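Local coordinates for protein glycerol kinase, putative (Plasmodium falciparum, PDB 2W40) that probably phosphorylates glycerol with ATP to give sn-glycerol 3-phosphate, as a member of the FGGY kinase family within the sugar kinase/Hsp70/actin superfamily, at residues S8-Q11 with T16-F19; V18-E23 with I27-N32. All blocks are in the same frame, centred on the assembly; numbering follows the deposited sequence.

Contact 1 (S8-Q11 with T16-F19); sequences SIDQ and TKVF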
loop_
_atom_site.group_PDB
_atom_site.type_symbol
_atom_site.label_atom_id
_atom_site.label_comp_id
_atom_site.label_asym_id
_atom_site.label_seq_id
_atom_site.Cartn_x
_atom_site.Cartn_y
_atom_site.Cartn_z
ATOM N N SER C 8 18.905 -30.304 -17.177
ATOM C CA SER C 8 19.346 -29.012 -16.647
ATOM C C SER C 8 18.485 -28.720 -15.409
ATOM O O SER C 8 17.233 -28.669 -15.563
ATOM C CB SER C 8 19.252 -27.899 -17.711
ATOM O OG SER C 8 19.613 -26.668 -17.124
ATOM N N ILE C 9 19.127 -28.586 -14.214
ATOM C CA ILE C 9 18.391 -28.305 -12.990
ATOM C C ILE C 9 18.574 -26.792 -12.731
ATOM O O ILE C 9 19.732 -26.297 -12.648
ATOM C CB ILE C 9 18.955 -29.101 -11.798
ATOM C CG1 ILE C 9 18.750 -30.630 -12.071
ATOM C CG2 ILE C 9 18.364 -28.498 -10.482
ATOM C CD1 ILE C 9 19.606 -31.503 -11.167
ATOM N N ASP C 10 17.453 -26.065 -12.540
ATOM C CA ASP C 10 17.503 -24.644 -12.130
ATOM C C ASP C 10 16.804 -24.545 -10.759
ATOM O O ASP C 10 15.610 -24.652 -10.639
ATOM C CB ASP C 10 16.825 -23.796 -13.195
ATOM C CG ASP C 10 16.666 -22.355 -12.861
ATOM O OD1 ASP C 10 17.260 -21.887 -11.885
ATOM O OD2 ASP C 10 15.934 -21.640 -13.675
ATOM N N GLN C 11 17.586 -24.517 -9.714
ATOM C CA GLN C 11 17.119 -24.427 -8.368
ATOM C C GLN C 11 17.000 -22.919 -8.089
ATOM O O GLN C 11 17.985 -22.246 -7.763
ATOM C CB GLN C 11 18.086 -25.153 -7.388
ATOM C CG GLN C 11 17.480 -25.517 -6.039
ATOM C CD GLN C 11 16.834 -24.302 -5.351
ATOM O OE1 GLN C 11 17.521 -23.441 -4.816
ATOM N NE2 GLN C 11 15.510 -24.159 -5.547
ATOM N N THR C 16 11.959 -24.965 -7.800
ATOM C CA THR C 16 12.974 -25.806 -8.391
ATOM C C THR C 16 12.357 -26.265 -9.713
ATOM O O THR C 16 11.221 -26.781 -9.713
ATOM C CB THR C 16 13.323 -26.994 -7.467
ATOM O OG1 THR C 16 13.801 -26.513 -6.177
ATOM C CG2 THR C 16 14.370 -27.916 -8.132
ATOM N N LYS C 17 13.157 -26.147 -10.760
ATOM C CA LYS C 17 12.770 -26.453 -12.148
ATOM C C LYS C 17 13.754 -27.537 -12.666
ATOM O O LYS C 17 15.002 -27.473 -12.446
ATOM C CB LYS C 17 12.900 -25.201 -13.026
ATOM C CG LYS C 17 12.184 -24.007 -12.486
ATOM C CD LYS C 17 12.471 -22.738 -13.193
ATOM C CE LYS C 17 11.840 -21.608 -12.435
ATOM N NZ LYS C 17 11.713 -20.424 -13.335
ATOM N N VAL C 18 13.155 -28.490 -13.384
ATOM C CA VAL C 18 13.930 -29.476 -14.183
ATOM C C VAL C 18 13.529 -29.372 -15.648
ATOM O O VAL C 18 12.338 -29.191 -15.969
ATOM C CB VAL C 18 13.826 -30.922 -13.664
ATOM C CG1 VAL C 18 14.331 -31.125 -12.173
ATOM C CG2 VAL C 18 12.359 -31.501 -13.786
ATOM N N PHE C 19 14.554 -29.371 -16.499
ATOM C CA PHE C 19 14.436 -29.278 -17.951
ATOM C C PHE C 19 15.214 -30.368 -18.561
ATOM O O PHE C 19 16.397 -30.554 -18.254
ATOM C CB PHE C 19 14.937 -27.973 -18.479
ATOM C CG PHE C 19 14.167 -26.810 -17.973
ATOM C CD1 PHE C 19 13.144 -26.287 -18.685
ATOM C CD2 PHE C 19 14.502 -26.230 -16.786
ATOM C CE1 PHE C 19 12.467 -25.213 -18.259
ATOM C CE2 PHE C 19 13.825 -25.182 -16.338
ATOM C CZ PHE C 19 12.763 -24.672 -17.084
HETATM O O HOH W 1 14.400 -19.535 -13.252
#

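Contact 2 (V18-E23 with I27-N32); sequences VFFYDE and IVHSNN. With EDO (1,2-ethanediol), chain B.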
loop_
_atom_site.group_PDB
_atom_site.type_symbol
_atom_site.label_atom_id
_atom_site.label_comp_id
_atom_site.label_asym_id
_atom_site.label_seq_id
_atom_site.Cartn_x
_atom_site.Cartn_y
_atom_site.Cartn_z
ATOM N N VAL C 18 13.155 -28.490 -13.384
ATOM C CA VAL C 18 13.930 -29.476 -14.183
ATOM C C VAL C 18 13.529 -29.372 -15.648
ATOM O O VAL C 18 12.338 -29.191 -15.969
ATOM C CB VAL C 18 13.826 -30.922 -13.664
ATOM C CG1 VAL C 18 14.331 -31.125 -12.173
ATOM C CG2 VAL C 18 12.359 -31.501 -13.786
ATOM N N PHE C 19 14.554 -29.371 -16.499
ATOM C CA PHE C 19 14.436 -29.278 -17.951
ATOM C C PHE C 19 15.214 -30.368 -18.561
ATOM O O PHE C 19 16.397 -30.554 -18.254
ATOM C CB PHE C 19 14.937 -27.973 -18.479
ATOM C CG PHE C 19 14.167 -26.810 -17.973
ATOM C CD1 PHE C 19 13.144 -26.287 -18.685
ATOM C CD2 PHE C 19 14.502 -26.230 -16.786
ATOM C CE1 PHE C 19 12.467 -25.213 -18.259
ATOM C CE2 PHE C 19 13.825 -25.182 -16.338
ATOM C CZ PHE C 19 12.763 -24.672 -17.084
ATOM N N PHE C 20 14.541 -31.154 -19.380
ATOM C CA PHE C 20 15.227 -32.156 -20.230
ATOM C C PHE C 20 15.271 -31.596 -21.643
ATOM O O PHE C 20 14.227 -31.357 -22.248
ATOM C CB PHE C 20 14.566 -33.538 -20.153
ATOM C CG PHE C 20 14.490 -34.084 -18.766
ATOM C CD1 PHE C 20 15.352 -35.044 -18.332
ATOM C CD2 PHE C 20 13.522 -33.576 -17.828
ATOM C CE1 PHE C 20 15.245 -35.550 -17.029
ATOM C CE2 PHE C 20 13.405 -34.108 -16.554
ATOM C CZ PHE C 20 14.313 -35.065 -16.149
ATOM N N TYR C 21 16.477 -31.392 -22.110
ATOM C CA TYR C 21 16.759 -30.900 -23.425
ATOM C C TYR C 21 17.245 -32.016 -24.341
ATOM O O TYR C 21 18.067 -32.827 -23.952
ATOM C CB TYR C 21 17.797 -29.794 -23.435
ATOM C CG TYR C 21 17.340 -28.488 -22.810
ATOM C CD1 TYR C 21 16.848 -27.486 -23.615
ATOM C CD2 TYR C 21 17.564 -28.171 -21.481
ATOM C CE1 TYR C 21 16.439 -26.286 -23.141
ATOM C CE2 TYR C 21 17.109 -26.982 -20.991
ATOM C CZ TYR C 21 16.585 -26.008 -21.836
ATOM O OH TYR C 21 16.183 -24.769 -21.393
ATOM N N ASP C 22 16.721 -32.018 -25.560
ATOM C CA ASP C 22 17.287 -32.914 -26.585
ATOM C C ASP C 22 18.606 -32.236 -27.062
ATOM O O ASP C 22 18.947 -31.153 -26.650
ATOM C CB ASP C 22 16.302 -33.185 -27.723
ATOM C CG ASP C 22 16.057 -32.018 -28.641
ATOM O OD1 ASP C 22 16.795 -31.017 -28.696
ATOM O OD2 ASP C 22 15.084 -32.209 -29.440
ATOM N N GLU C 23 19.359 -32.868 -27.976
ATOM C CA GLU C 23 20.644 -32.358 -28.389
ATOM C C GLU C 23 20.614 -31.235 -29.382
ATOM O O GLU C 23 21.661 -30.714 -29.754
ATOM C CB GLU C 23 21.548 -33.513 -28.805
ATOM C CG GLU C 23 21.742 -34.528 -27.679
ATOM C CD GLU C 23 22.634 -35.699 -27.960
ATOM O OE1 GLU C 23 22.529 -36.202 -29.072
ATOM O OE2 GLU C 23 23.425 -36.112 -27.082
ATOM N N ILE C 27 13.307 -28.315 -25.517
ATOM C CA ILE C 27 12.796 -28.912 -24.341
ATOM C C ILE C 27 11.859 -30.062 -24.638
ATOM O O ILE C 27 10.805 -29.869 -25.332
ATOM C CB ILE C 27 12.061 -27.840 -23.393
ATOM C CG1 ILE C 27 13.030 -26.712 -23.067
ATOM C CG2 ILE C 27 11.511 -28.524 -22.174
ATOM C CD1 ILE C 27 12.385 -25.510 -22.273
ATOM N N VAL C 28 12.216 -31.255 -24.200
ATOM C CA VAL C 28 11.340 -32.423 -24.321
ATOM C C VAL C 28 10.509 -32.752 -23.086
ATOM O O VAL C 28 9.500 -33.424 -23.151
ATOM C CB VAL C 28 12.138 -33.660 -24.848
ATOM C CG1 VAL C 28 12.807 -33.289 -26.266
ATOM C CG2 VAL C 28 13.189 -34.135 -23.786
ATOM N N HIS C 29 10.887 -32.247 -21.899
ATOM C CA HIS C 29 10.031 -32.328 -20.741
ATOM C C HIS C 29 10.534 -31.270 -19.757
ATOM O O HIS C 29 11.727 -31.053 -19.682
ATOM C CB HIS C 29 10.150 -33.686 -20.025
ATOM C CG HIS C 29 9.342 -33.772 -18.760
ATOM N ND1 HIS C 29 9.893 -33.714 -17.501
ATOM C CD2 HIS C 29 8.001 -33.849 -18.579
ATOM C CE1 HIS C 29 8.923 -33.770 -16.602
ATOM N NE2 HIS C 29 7.779 -33.923 -17.233
ATOM N N SER C 30 9.607 -30.686 -19.002
ATOM C CA SER C 30 10.024 -29.766 -17.934
ATOM C C SER C 30 8.925 -29.770 -16.841
ATOM O O SER C 30 7.733 -30.076 -17.113
ATOM C CB SER C 30 10.266 -28.373 -18.456
ATOM O OG SER C 30 9.053 -27.729 -18.770
ATOM N N ASN C 31 9.298 -29.401 -15.629
ATOM C CA ASN C 31 8.303 -29.279 -14.542
ATOM C C ASN C 31 8.994 -28.503 -13.434
ATOM O O ASN C 31 10.221 -28.274 -13.450
ATOM C CB ASN C 31 7.850 -30.627 -14.007
ATOM C CG ASN C 31 6.499 -30.568 -13.270
ATOM O OD1 ASN C 31 5.846 -29.529 -13.210
ATOM N ND2 ASN C 31 5.985 -31.779 -12.915
ATOM N N ASN C 32 8.190 -28.141 -12.451
ATOM C CA ASN C 32 8.684 -27.387 -11.285
ATOM C C ASN C 32 7.798 -27.570 -10.067
ATOM O O ASN C 32 6.641 -28.049 -10.172
ATOM C CB ASN C 32 8.944 -25.940 -11.656
ATOM C CG ASN C 32 7.726 -25.046 -11.659
ATOM O OD1 ASN C 32 6.668 -25.381 -12.225
ATOM N ND2 ASN C 32 7.907 -23.823 -11.094
HETATM C C1 EDO B . 9.228 -25.831 -15.820
HETATM O O1 EDO B . 9.196 -24.513 -15.369
HETATM C C2 EDO B . 7.832 -26.206 -16.244
HETATM O O2 EDO B . 6.917 -26.436 -15.120
#

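Contact 1 (S8-Q11 with T16-F19)
Asp10 and Lys17 face each other as a hydrogen-bonded pair of two antiparallel strands, and their backbones exchange both bonds: Asp10 N gives to Lys17 O at 2.8 Å, and Lys17 N returns one to Asp10 O. One hydrogen-bonded pair away, Ser8 and Phe19 do the same, with a short and almost straight bond from Ser8 N to Phe19 O (2.7 Å, 179° at the hydrogen). Above the Asp10–Lys17 pair the side chains run alongside one another, pointing the same way. The extended lysine lays its CD 3.7 Å from Asp10 OD2, yet Lys17 NZ stays 4.4 Å from Asp10 OD2, too far for a salt bridge. One water closes the gap: it donates to Asp10 OD2 at 2.6 Å and accepts from Lys17 NZ at 2.8 Å. Ser8 OG, on this same face, is bonded to Ser445 O of helix 443-455.

On the other face Gln11 meets Thr16. A bend at chi2 (-53°) turns the amide toward the neighbouring strand, where Gln11 NE2 donates to Thr16 OG1 at 3.0 Å, the hydroxyl lying somewhat out of the amide plane. Gln11 OE1 is taken by Gln84 NE2, so both ends of the amide are held. Ile9 and Val18 make a looser apolar pair on this side, against helix 49-70.

This is the first beta hairpin of the actin-like ATPase fold. As in relatives of this superfamily, its tight turn probably corresponds to the phosphate 1 loop, and Lys17 lies about 7 Å, side chain to side chain, from the ADP-binding Thr270.

Contact 2 (V18-E23 with I27-N32)
Phe20 faces two residues at once, Val28 and His29, and the backbone bonds record it. Phe20 O accepts from Val28 N at 2.8 Å and, weakly, from His29 N at 3.5 Å, while Phe20 N donates to His29 O. Beyond this bulge the pairing is regular: Val18 and Asn31 exchange both backbone bonds. Between them Ser30 CA adds a close C-H...O contact to Val18 O.

The aromatic contacts divide between the two faces. On one, Phe20 and His29 lie side by side, their planes inclined at 50°, so the pair is oblique. Phe20 CD2 comes up to the edge of the imidazole, 3.6 Å from His29 ND1, and His29 O sits at the edge of the phenyl ring. His29 CG is anti to the backbone N (chi1 176°), which carries the imidazole alongside Phe20. Helix 49-70 borders this face through Val66 and Leu67.

On the opposite face, Ile27 reaches two rings: its CG1 is 3.4 Å from Tyr21 CE1, and its CD1 is 3.7 Å from Phe19 CD1. Ser30 CB also meets the Phe19 ring, 3.6 Å from Phe19 CD1. Tyr21 OH and Ser445 OG share a hydrogen bond, tying this face to helix 443-455.

Around the bulge Val28 CG2 packs on Phe20 CB, and Val28 CG1 touches the methylene carbon, CB, of Asp22. Near the other end a 1,2-ethanediol, probably from the crystallisation liquor, donates from O2 to Asn32 OD1 at 3.1 Å.

Two residues opposite one define a classic beta bulge, here close to the turn of the hairpin that brings in strand 27-34, the outermost strand, within this chain, at one side of the N-terminal domain's mixed sheet.

Contacts 1 and 2 are successive hairpins on one sheet, their centres about 9 Å apart. Strand 15-21 is common to both: it pairs with 3-11 in contact 1 and with 27-34 in contact 2, sharing Val18 and Phe19. The three strands thus follow one another in chain order as an antiparallel meander, on one side of the six-stranded mixed sheet, while 74-83 joins 3-11 in parallel on its other side. Helices 49-70 and 443-455 cover the two faces at both contacts. Because 443-455 belongs to the C-terminal FGGY domain, the meander lies where the two halves of the kinase meet, with contact 1 nearer the ADP site and contact 2 toward the sheet's edge.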